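Local coordinates for protein uroporphyrinogen III cosynthase (HemD) (Helicobacter pylori, PDB 3P9Z) that probably catalyses the cyclisation of the linear tetrapyrrole hydroxymethylbilane to uroporphyrinogen III, with release of water, on the pathway to heme, at residues Y29-D34 and A139-N144; L21-F26 and K147-S152; I7-S12 and A216-A221. One frame throughout, in Å; residues are numbered along the deposited sequence.

Contact 1. Residues Y29-D34 and A139-N144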
loop_
_atom_site.group_PDB
_atom_site.type_symbol
_atom_site.label_atom_id
_atom_site.label_comp_id
_atom_site.label_asym_id
_atom_site.label_seq_id
_atom_site.Cartn_x
_atom_site.Cartn_y
_atom_site.Cartn_z
ATOM N N TYR A 29 13.602 5.310 -3.377
ATOM C CA TYR A 29 14.969 4.937 -3.728
ATOM C C TYR A 29 15.133 4.927 -5.244
ATOM O O TYR A 29 14.345 4.301 -5.956
ATOM C CB TYR A 29 15.335 3.561 -3.166
ATOM C CG TYR A 29 15.081 3.414 -1.690
ATOM C CD1 TYR A 29 15.870 4.090 -0.754
ATOM C CD2 TYR A 29 14.050 2.614 -1.224
ATOM C CE1 TYR A 29 15.632 3.960 0.608
ATOM C CE2 TYR A 29 13.807 2.475 0.135
ATOM C CZ TYR A 29 14.600 3.145 1.042
ATOM O OH TYR A 29 14.349 3.013 2.388
ATOM N N PRO A 30 16.152 5.638 -5.746
ATOM C CA PRO A 30 16.386 5.657 -7.191
ATOM C C PRO A 30 16.622 4.257 -7.770
ATOM O O PRO A 30 17.200 3.385 -7.119
ATOM C CB PRO A 30 17.653 6.524 -7.329
ATOM C CG PRO A 30 17.602 7.433 -6.154
ATOM C CD PRO A 30 17.085 6.536 -5.033
ATOM N N LEU A 31 16.149 4.053 -8.985
ATOM C CA LEU A 31 16.426 2.825 -9.705
ATOM C C LEU A 31 17.807 2.935 -10.338
ATOM O O LEU A 31 18.027 3.743 -11.260
ATOM C CB LEU A 31 15.342 2.568 -10.751
ATOM C CG LEU A 31 15.443 1.307 -11.594
ATOM C CD1 LEU A 31 15.175 0.059 -10.745
ATOM C CD2 LEU A 31 14.458 1.438 -12.756
ATOM N N GLU A 32 18.727 2.123 -9.828
ATOM C CA GLU A 32 20.129 2.127 -10.241
ATOM C C GLU A 32 20.361 1.222 -11.448
ATOM O O GLU A 32 21.202 1.527 -12.315
ATOM C CB GLU A 32 21.030 1.679 -9.081
ATOM N N LEU A 33 19.612 0.115 -11.488
ATOM C CA LEU A 33 19.676 -0.889 -12.551
ATOM C C LEU A 33 19.450 -0.329 -13.970
ATOM O O LEU A 33 18.620 0.576 -14.182
ATOM C CB LEU A 33 18.641 -1.990 -12.257
ATOM N N ASP A 34 20.192 -0.871 -14.932
ATOM C CA ASP A 34 19.941 -0.637 -16.353
ATOM C C ASP A 34 18.728 -1.489 -16.766
ATOM O O ASP A 34 18.772 -2.724 -16.652
ATOM C CB ASP A 34 21.192 -1.032 -17.165
ATOM C CG ASP A 34 20.970 -0.994 -18.679
ATOM O OD1 ASP A 34 20.068 -0.274 -19.160
ATOM O OD2 ASP A 34 21.725 -1.685 -19.401
ATOM N N ALA A 139 13.818 -4.919 -8.005
ATOM C CA ALA A 139 14.477 -3.731 -7.465
ATOM C C ALA A 139 13.536 -3.034 -6.496
ATOM O O ALA A 139 12.392 -2.729 -6.833
ATOM C CB ALA A 139 14.903 -2.776 -8.572
ATOM N N VAL A 140 14.052 -2.795 -5.296
ATOM C CA VAL A 140 13.392 -2.045 -4.246
ATOM C C VAL A 140 13.383 -0.542 -4.594
ATOM O O VAL A 140 14.430 0.105 -4.643
ATOM C CB VAL A 140 14.146 -2.273 -2.909
ATOM C CG1 VAL A 140 13.627 -1.338 -1.803
ATOM C CG2 VAL A 140 14.053 -3.767 -2.482
ATOM N N VAL A 141 12.206 0.026 -4.826
ATOM C CA VAL A 141 12.148 1.454 -5.159
ATOM C C VAL A 141 11.428 2.287 -4.101
ATOM O O VAL A 141 11.370 3.518 -4.198
ATOM C CB VAL A 141 11.558 1.707 -6.579
ATOM C CG1 VAL A 141 12.449 1.008 -7.661
ATOM C CG2 VAL A 141 10.123 1.236 -6.667
ATOM N N TYR A 142 10.871 1.625 -3.090
ATOM C CA TYR A 142 10.253 2.377 -1.994
ATOM C C TYR A 142 10.161 1.569 -0.713
ATOM O O TYR A 142 10.281 0.341 -0.729
ATOM C CB TYR A 142 8.871 2.955 -2.387
ATOM C CG TYR A 142 7.750 1.946 -2.335
ATOM C CD1 TYR A 142 7.509 1.102 -3.415
ATOM C CD2 TYR A 142 6.939 1.816 -1.201
ATOM C CE1 TYR A 142 6.498 0.159 -3.387
ATOM C CE2 TYR A 142 5.904 0.849 -1.163
ATOM C CZ TYR A 142 5.698 0.040 -2.271
ATOM O OH TYR A 142 4.709 -0.914 -2.281
ATOM N N GLU A 143 9.956 2.294 0.389
ATOM C CA GLU A 143 9.723 1.701 1.691
ATOM C C GLU A 143 8.642 2.497 2.414
ATOM O O GLU A 143 8.617 3.737 2.353
ATOM C CB GLU A 143 11.013 1.690 2.504
ATOM C CG GLU A 143 10.917 0.870 3.773
ATOM C CD GLU A 143 12.184 0.906 4.611
ATOM O OE1 GLU A 143 13.125 1.654 4.271
ATOM O OE2 GLU A 143 12.236 0.174 5.622
ATOM N N ASN A 144 7.731 1.778 3.061
ATOM C CA ASN A 144 6.694 2.386 3.875
ATOM C C ASN A 144 7.207 2.356 5.301
ATOM O O ASN A 144 7.370 1.285 5.890
ATOM C CB ASN A 144 5.369 1.622 3.735
ATOM C CG ASN A 144 4.236 2.260 4.532
ATOM O OD1 ASN A 144 4.194 3.479 4.725
ATOM N ND2 ASN A 144 3.301 1.427 4.992
#
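Y29 meets V141 and E143 at one end of the two-stranded antiparallel ladder, formed by strands 19-28 and 135-146, that joins the two alpha/beta domains of a uroporphyrinogen III synthase. The backbone ties come first: Y29 N donates to V141 O over 3.0 Å, with a nearly straight N-H...O angle of 175°, although the donor stands well above the plane of that carbonyl. S51 OG bonds to the same oxygen, which is therefore gripped twice. The Y29 side chain leaves with CG anti to the carbonyl carbon (chi1 -52°), and the ring turns an edge to the strand, CD2 3.8 Å from Y142 N and CE2 3.7 Å from E143 CB, both partners near its plane. At the tip, Y29 OH donates to E143 OE1 at 2.6 Å, using the anti lone pair of that oxygen; OE1 sits in the plane of the ring, while the carboxylate itself is turned 37° from it. Tyrosine suits this place because the edge of its ring can run beside peptide atoms while the hydroxyl at its tip reaches the E143 carboxylate. The ladder ends here. Strand 135-146 pairs with C27 through E143, but nearer its start it turns to strand 112-118, bonding through A139 to Y115 and R117, and so enters the core of one domain. Beyond Y29 the chain runs on as loop, and L31 dips a branch back toward this core: its CD1 rests 3.6 Å from A139 CB and 4.2 Å from V141 CG1, and the side chain also touches L116 of strand 112-118. Small A139 admits the leucine methyl close to the strand.

Contact 2. Residues L21-F26 and K147-S152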
loop_
_atom_site.group_PDB
_atom_site.type_symbol
_atom_site.label_atom_id
_atom_site.label_comp_id
_atom_site.label_asym_id
_atom_site.label_seq_id
_atom_site.Cartn_x
_atom_site.Cartn_y
_atom_site.Cartn_z
ATOM N N LEU A 21 -5.268 9.896 11.025
ATOM C CA LEU A 21 -3.911 9.716 11.533
ATOM C C LEU A 21 -3.042 9.138 10.419
ATOM O O LEU A 21 -3.270 8.008 9.978
ATOM C CB LEU A 21 -3.921 8.778 12.747
ATOM C CG LEU A 21 -4.089 9.355 14.169
ATOM C CD1 LEU A 21 -5.235 10.348 14.278
ATOM C CD2 LEU A 21 -4.283 8.241 15.200
ATOM N N ILE A 22 -2.069 9.917 9.952
ATOM C CA ILE A 22 -1.139 9.453 8.918
ATOM C C ILE A 22 0.197 9.269 9.615
ATOM O O ILE A 22 0.978 10.224 9.784
ATOM C CB ILE A 22 -1.026 10.452 7.726
ATOM C CG1 ILE A 22 -2.409 10.707 7.102
ATOM C CG2 ILE A 22 0.010 9.948 6.641
ATOM C CD1 ILE A 22 -2.461 11.957 6.175
ATOM N N LEU A 23 0.454 8.033 10.031
ATOM C CA LEU A 23 1.592 7.757 10.894
ATOM C C LEU A 23 2.797 7.163 10.174
ATOM O O LEU A 23 3.856 6.977 10.776
ATOM C CB LEU A 23 1.161 6.816 12.006
ATOM C CG LEU A 23 -0.073 7.250 12.802
ATOM C CD1 LEU A 23 -0.439 6.143 13.755
ATOM C CD2 LEU A 23 0.211 8.544 13.533
ATOM N N ASN A 24 2.612 6.825 8.902
ATOM C CA ASN A 24 3.665 6.219 8.087
ATOM C C ASN A 24 3.987 7.170 6.962
ATOM O O ASN A 24 3.189 8.057 6.661
ATOM C CB ASN A 24 3.170 4.896 7.506
ATOM C CG ASN A 24 2.924 3.868 8.566
ATOM O OD1 ASN A 24 1.776 3.516 8.858
ATOM N ND2 ASN A 24 3.994 3.405 9.187
ATOM N N GLU A 25 5.139 6.977 6.337
ATOM C CA GLU A 25 5.517 7.764 5.173
ATOM C C GLU A 25 6.328 6.908 4.197
ATOM O O GLU A 25 6.973 5.942 4.581
ATOM C CB GLU A 25 6.252 9.063 5.570
ATOM C CG GLU A 25 7.644 8.863 6.162
ATOM C CD GLU A 25 8.194 10.105 6.871
ATOM O OE1 GLU A 25 7.746 11.236 6.565
ATOM O OE2 GLU A 25 9.089 9.948 7.738
ATOM N N PHE A 26 6.241 7.257 2.926
ATOM C CA PHE A 26 6.924 6.524 1.879
ATOM C C PHE A 26 8.256 7.152 1.591
ATOM O O PHE A 26 8.379 8.363 1.489
ATOM C CB PHE A 26 6.050 6.425 0.624
ATOM C CG PHE A 26 4.895 5.494 0.792
ATOM C CD1 PHE A 26 5.089 4.121 0.763
ATOM C CD2 PHE A 26 3.620 5.987 1.046
ATOM C CE1 PHE A 26 4.013 3.241 0.955
ATOM C CE2 PHE A 26 2.548 5.122 1.238
ATOM C CZ PHE A 26 2.746 3.749 1.191
ATOM N N LYS A 147 6.679 7.203 10.760
ATOM C CA LYS A 147 7.060 8.607 10.999
ATOM C C LYS A 147 7.721 8.784 12.364
ATOM O O LYS A 147 7.427 8.052 13.314
ATOM C CB LYS A 147 5.856 9.546 10.931
ATOM C CG LYS A 147 5.287 9.751 9.568
ATOM C CD LYS A 147 4.170 10.793 9.612
ATOM C CE LYS A 147 3.639 11.047 8.221
ATOM N NZ LYS A 147 2.508 12.017 8.259
ATOM N N HIS A 148 8.623 9.755 12.445
ATOM C CA HIS A 148 9.248 10.136 13.705
ATOM C C HIS A 148 8.466 11.341 14.173
ATOM O O HIS A 148 8.705 12.441 13.690
ATOM C CB HIS A 148 10.711 10.546 13.470
ATOM C CG HIS A 148 11.649 9.396 13.260
ATOM N ND1 HIS A 148 11.241 8.171 12.776
ATOM C CD2 HIS A 148 12.985 9.295 13.453
ATOM C CE1 HIS A 148 12.283 7.362 12.690
ATOM N NE2 HIS A 148 13.355 8.023 13.091
ATOM N N LEU A 149 7.515 11.143 15.080
ATOM C CA LEU A 149 6.674 12.246 15.551
ATOM C C LEU A 149 7.167 12.847 16.855
ATOM O O LEU A 149 7.533 12.121 17.794
ATOM C CB LEU A 149 5.212 11.810 15.723
ATOM C CG LEU A 149 4.519 11.132 14.537
ATOM C CD1 LEU A 149 3.328 10.359 15.038
ATOM C CD2 LEU A 149 4.126 12.147 13.466
ATOM N N THR A 150 7.151 14.177 16.915
ATOM C CA THR A 150 7.509 14.903 18.124
ATOM C C THR A 150 6.418 14.700 19.178
ATOM O O THR A 150 5.310 14.248 18.859
ATOM C CB THR A 150 7.614 16.409 17.859
ATOM O OG1 THR A 150 6.304 16.907 17.568
ATOM C CG2 THR A 150 8.588 16.716 16.688
ATOM N N LEU A 151 6.735 15.023 20.427
ATOM C CA LEU A 151 5.760 14.917 21.507
ATOM C C LEU A 151 4.507 15.704 21.185
ATOM O O LEU A 151 3.385 15.211 21.353
ATOM C CB LEU A 151 6.331 15.440 22.817
ATOM C CG LEU A 151 6.533 14.456 23.960
ATOM C CD1 LEU A 151 6.517 15.245 25.263
ATOM C CD2 LEU A 151 5.452 13.348 23.979
ATOM N N SER A 152 4.719 16.937 20.739
ATOM C CA SER A 152 3.644 17.839 20.388
ATOM C C SER A 152 2.752 17.265 19.288
ATOM O O SER A 152 1.531 17.326 19.396
ATOM C CB SER A 152 4.205 19.210 19.986
ATOM O OG SER A 152 3.165 20.013 19.473
HETATM O O HOH W 1 9.426 11.098 10.004
#
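K147 sets CG anti to its own carbonyl carbon (chi1 -71°) and keeps every later torsion close to 180°, which stretches the chain across the backbone of I22-N24 and brings NZ to I22 O, 2.8 Å away. The donor nitrogen lies above the plane of that carbonyl. K147 N gives the second bond, to the next carbonyl, L23 O, 2.8 Å at 164°. K147 CB and CG also lie 3.3 Å from L23 O; the two bonds hold the lysine by its backbone N at one end and by NZ at the other. Lysine suits the site: a long apolar stem lies against the peptides and a charged tip reaches an acceptor. The N-H...O bond to L23 continues the antiparallel pairing of E25 with K145, so it marks the end of the interdomain ladder, where strand 135-146 has ended and the chain leaves toward helix 151-157. L23 CD2 meets L149 CD1 at 3.9 Å, the two leucines crossing at about a right angle, with A175 of helix 170-179 also against L23. On the surface side E25 lays its CD 4.0 Å from K147 CG. Its OE1 stays 5.6 Å from K147 NZ, too far for a salt bridge, while its OE2 takes a hydrogen bond from a water that in turn accepts from H148 N. Y179 OH bonds to both K147 O and L149 N, and T150 OG1 caps E153 N.

Contact 3. Residues I7-S12 and A216-A221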
loop_
_atom_site.group_PDB
_atom_site.type_symbol
_atom_site.label_atom_id
_atom_site.label_comp_id
_atom_site.label_asym_id
_atom_site.label_seq_id
_atom_site.Cartn_x
_atom_site.Cartn_y
_atom_site.Cartn_z
ATOM N N ILE A 7 -15.200 9.314 14.720
ATOM C CA ILE A 7 -14.657 8.363 13.758
ATOM C C ILE A 7 -13.284 8.853 13.242
ATOM O O ILE A 7 -13.171 9.951 12.669
ATOM C CB ILE A 7 -15.655 8.119 12.612
ATOM C CG1 ILE A 7 -16.922 7.438 13.147
ATOM C CG2 ILE A 7 -15.024 7.301 11.464
ATOM C CD1 ILE A 7 -18.122 7.469 12.192
ATOM N N VAL A 8 -12.254 8.036 13.466
ATOM C CA VAL A 8 -10.877 8.366 13.079
ATOM C C VAL A 8 -10.290 7.338 12.091
ATOM O O VAL A 8 -10.296 6.134 12.350
ATOM C CB VAL A 8 -9.966 8.482 14.324
ATOM C CG1 VAL A 8 -8.580 9.006 13.960
ATOM C CG2 VAL A 8 -10.594 9.392 15.363
ATOM N N TRP A 9 -9.781 7.833 10.961
ATOM C CA TRP A 9 -9.112 7.006 9.965
ATOM C C TRP A 9 -7.631 6.898 10.315
ATOM O O TRP A 9 -6.967 7.907 10.594
ATOM C CB TRP A 9 -9.247 7.631 8.577
ATOM C CG TRP A 9 -10.658 7.743 8.063
ATOM C CD1 TRP A 9 -11.521 8.773 8.266
ATOM C CD2 TRP A 9 -11.353 6.788 7.248
ATOM N NE1 TRP A 9 -12.722 8.533 7.620
ATOM C CE2 TRP A 9 -12.640 7.316 6.990
ATOM C CE3 TRP A 9 -11.004 5.549 6.695
ATOM C CZ2 TRP A 9 -13.588 6.638 6.213
ATOM C CZ3 TRP A 9 -11.941 4.878 5.908
ATOM C CH2 TRP A 9 -13.220 5.423 5.683
ATOM N N VAL A 10 -7.119 5.673 10.302
ATOM C CA VAL A 10 -5.704 5.405 10.469
ATOM C C VAL A 10 -5.300 4.805 9.125
ATOM O O VAL A 10 -5.553 3.628 8.847
ATOM C CB VAL A 10 -5.429 4.421 11.643
ATOM C CG1 VAL A 10 -3.932 4.304 11.913
ATOM C CG2 VAL A 10 -6.169 4.862 12.924
ATOM N N HIS A 11 -4.684 5.639 8.289
ATOM C CA HIS A 11 -4.643 5.412 6.850
ATOM C C HIS A 11 -3.527 6.290 6.233
ATOM O O HIS A 11 -2.842 7.043 6.934
ATOM C CB HIS A 11 -6.041 5.759 6.294
ATOM C CG HIS A 11 -6.179 5.624 4.809
ATOM N ND1 HIS A 11 -5.842 4.477 4.126
ATOM C CD2 HIS A 11 -6.636 6.499 3.877
ATOM C CE1 HIS A 11 -6.085 4.648 2.837
ATOM N NE2 HIS A 11 -6.557 5.872 2.659
ATOM N N SER A 12 -3.331 6.184 4.930
ATOM C CA SER A 12 -2.202 6.881 4.276
ATOM C C SER A 12 -2.559 8.270 3.731
ATOM O O SER A 12 -1.672 9.043 3.364
ATOM C CB SER A 12 -1.649 6.018 3.148
ATOM O OG SER A 12 -2.721 5.600 2.324
ATOM N N ALA A 216 -16.935 0.716 2.577
ATOM C CA ALA A 216 -17.481 -0.259 3.523
ATOM C C ALA A 216 -16.996 -0.040 4.961
ATOM O O ALA A 216 -17.738 -0.318 5.901
ATOM C CB ALA A 216 -17.192 -1.697 3.061
ATOM N N CYS A 217 -15.774 0.467 5.136
ATOM C CA CYS A 217 -15.272 0.798 6.470
ATOM C C CYS A 217 -16.095 1.914 7.121
ATOM O O CYS A 217 -16.339 1.908 8.334
ATOM C CB CYS A 217 -13.811 1.255 6.421
ATOM S SG CYS A 217 -12.600 -0.022 6.057
ATOM N N LEU A 218 -16.462 2.911 6.323
ATOM C CA LEU A 218 -17.253 4.012 6.849
ATOM C C LEU A 218 -18.698 3.587 7.170
ATOM O O LEU A 218 -19.245 4.004 8.203
ATOM C CB LEU A 218 -17.220 5.222 5.908
ATOM C CG LEU A 218 -17.909 6.481 6.437
ATOM C CD1 LEU A 218 -17.333 6.918 7.804
ATOM C CD2 LEU A 218 -17.825 7.618 5.398
ATOM N N GLU A 219 -19.301 2.767 6.306
ATOM C CA GLU A 219 -20.647 2.260 6.582
ATOM C C GLU A 219 -20.640 1.585 7.947
ATOM O O GLU A 219 -21.468 1.887 8.793
ATOM C CB GLU A 219 -21.136 1.272 5.511
ATOM C CG GLU A 219 -21.512 1.895 4.196
ATOM C CD GLU A 219 -22.790 2.736 4.266
ATOM O OE1 GLU A 219 -23.680 2.463 5.124
ATOM O OE2 GLU A 219 -22.904 3.666 3.438
ATOM N N LEU A 220 -19.670 0.706 8.160
ATOM C CA LEU A 220 -19.534 0.013 9.434
ATOM C C LEU A 220 -19.334 1.005 10.581
ATOM O O LEU A 220 -20.038 0.924 11.589
ATOM C CB LEU A 220 -18.399 -1.023 9.387
ATOM C CG LEU A 220 -18.101 -1.859 10.652
ATOM C CD1 LEU A 220 -19.352 -2.546 11.219
ATOM C CD2 LEU A 220 -17.017 -2.897 10.337
ATOM N N ALA A 221 -18.395 1.943 10.418
ATOM C CA ALA A 221 -18.138 2.952 11.452
ATOM C C ALA A 221 -19.395 3.742 11.815
ATOM O O ALA A 221 -19.710 3.915 13.002
ATOM C CB ALA A 221 -17.004 3.898 11.026
#
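W9 and I7 press on one side of the helix that contains C217, L218 and A221, and the grip is firmest at two points. W9 CZ2 comes within 3.9 Å of L218 CB, the two side chains crossing at about a right angle, and I7 CD1 lies 3.9 Å from A221 CB, with I7 CG2 almost as near to the same methyl. Isoleucine can offer both of its branches to one small alanine, whose lack of bulk lets the helix come close. W9 has CG anti to the carbonyl carbon (chi1 -63°); its six-membered ring is the part that reaches the helix, and a residue this long can span the gap between the strand and helix axes, 10.1 Å apart. The other contacts are slightly longer, W9 CZ3 4.1 Å from C217 CB and I7 CG2 4.3 Å from L218 CD1. On the solvent side E219 is exposed and A216 points away from the strand; neither meets it. L218, partly exposed, sits at the boundary. The layering is that of an alpha/beta domain, the helix running nearly antiparallel to the strand at 151°. Helix 214-223, the last in the chain, packs against strands 7-10 and 164-167, with I166 touching I7, W9 and C217, while Y18 meets both the W9 ring and L218 and strand 19-28 flanks strand 7-10.

Contacts 1 and 2 mark the two ends of the antiparallel ladder between the domains, their centres about 23 Å apart; between them N144 CB packs on F26 CE1 at 3.5 Å. Contact 3 belongs to the domain at the second end, centred about 19 Å from contact 2 and joined to it by a probable hydrogen bond of 2.7 Å from L21 N to W9 O. Contacts 1 and 3 do not touch, their centres being about 31 Å apart on opposite sides of the chain's centre. The Y142 side chain is about 4 Å from a malonate, probably from the crystallisation liquor, near the ladder; in this family the substrate is thought to bind in the cleft between the domains.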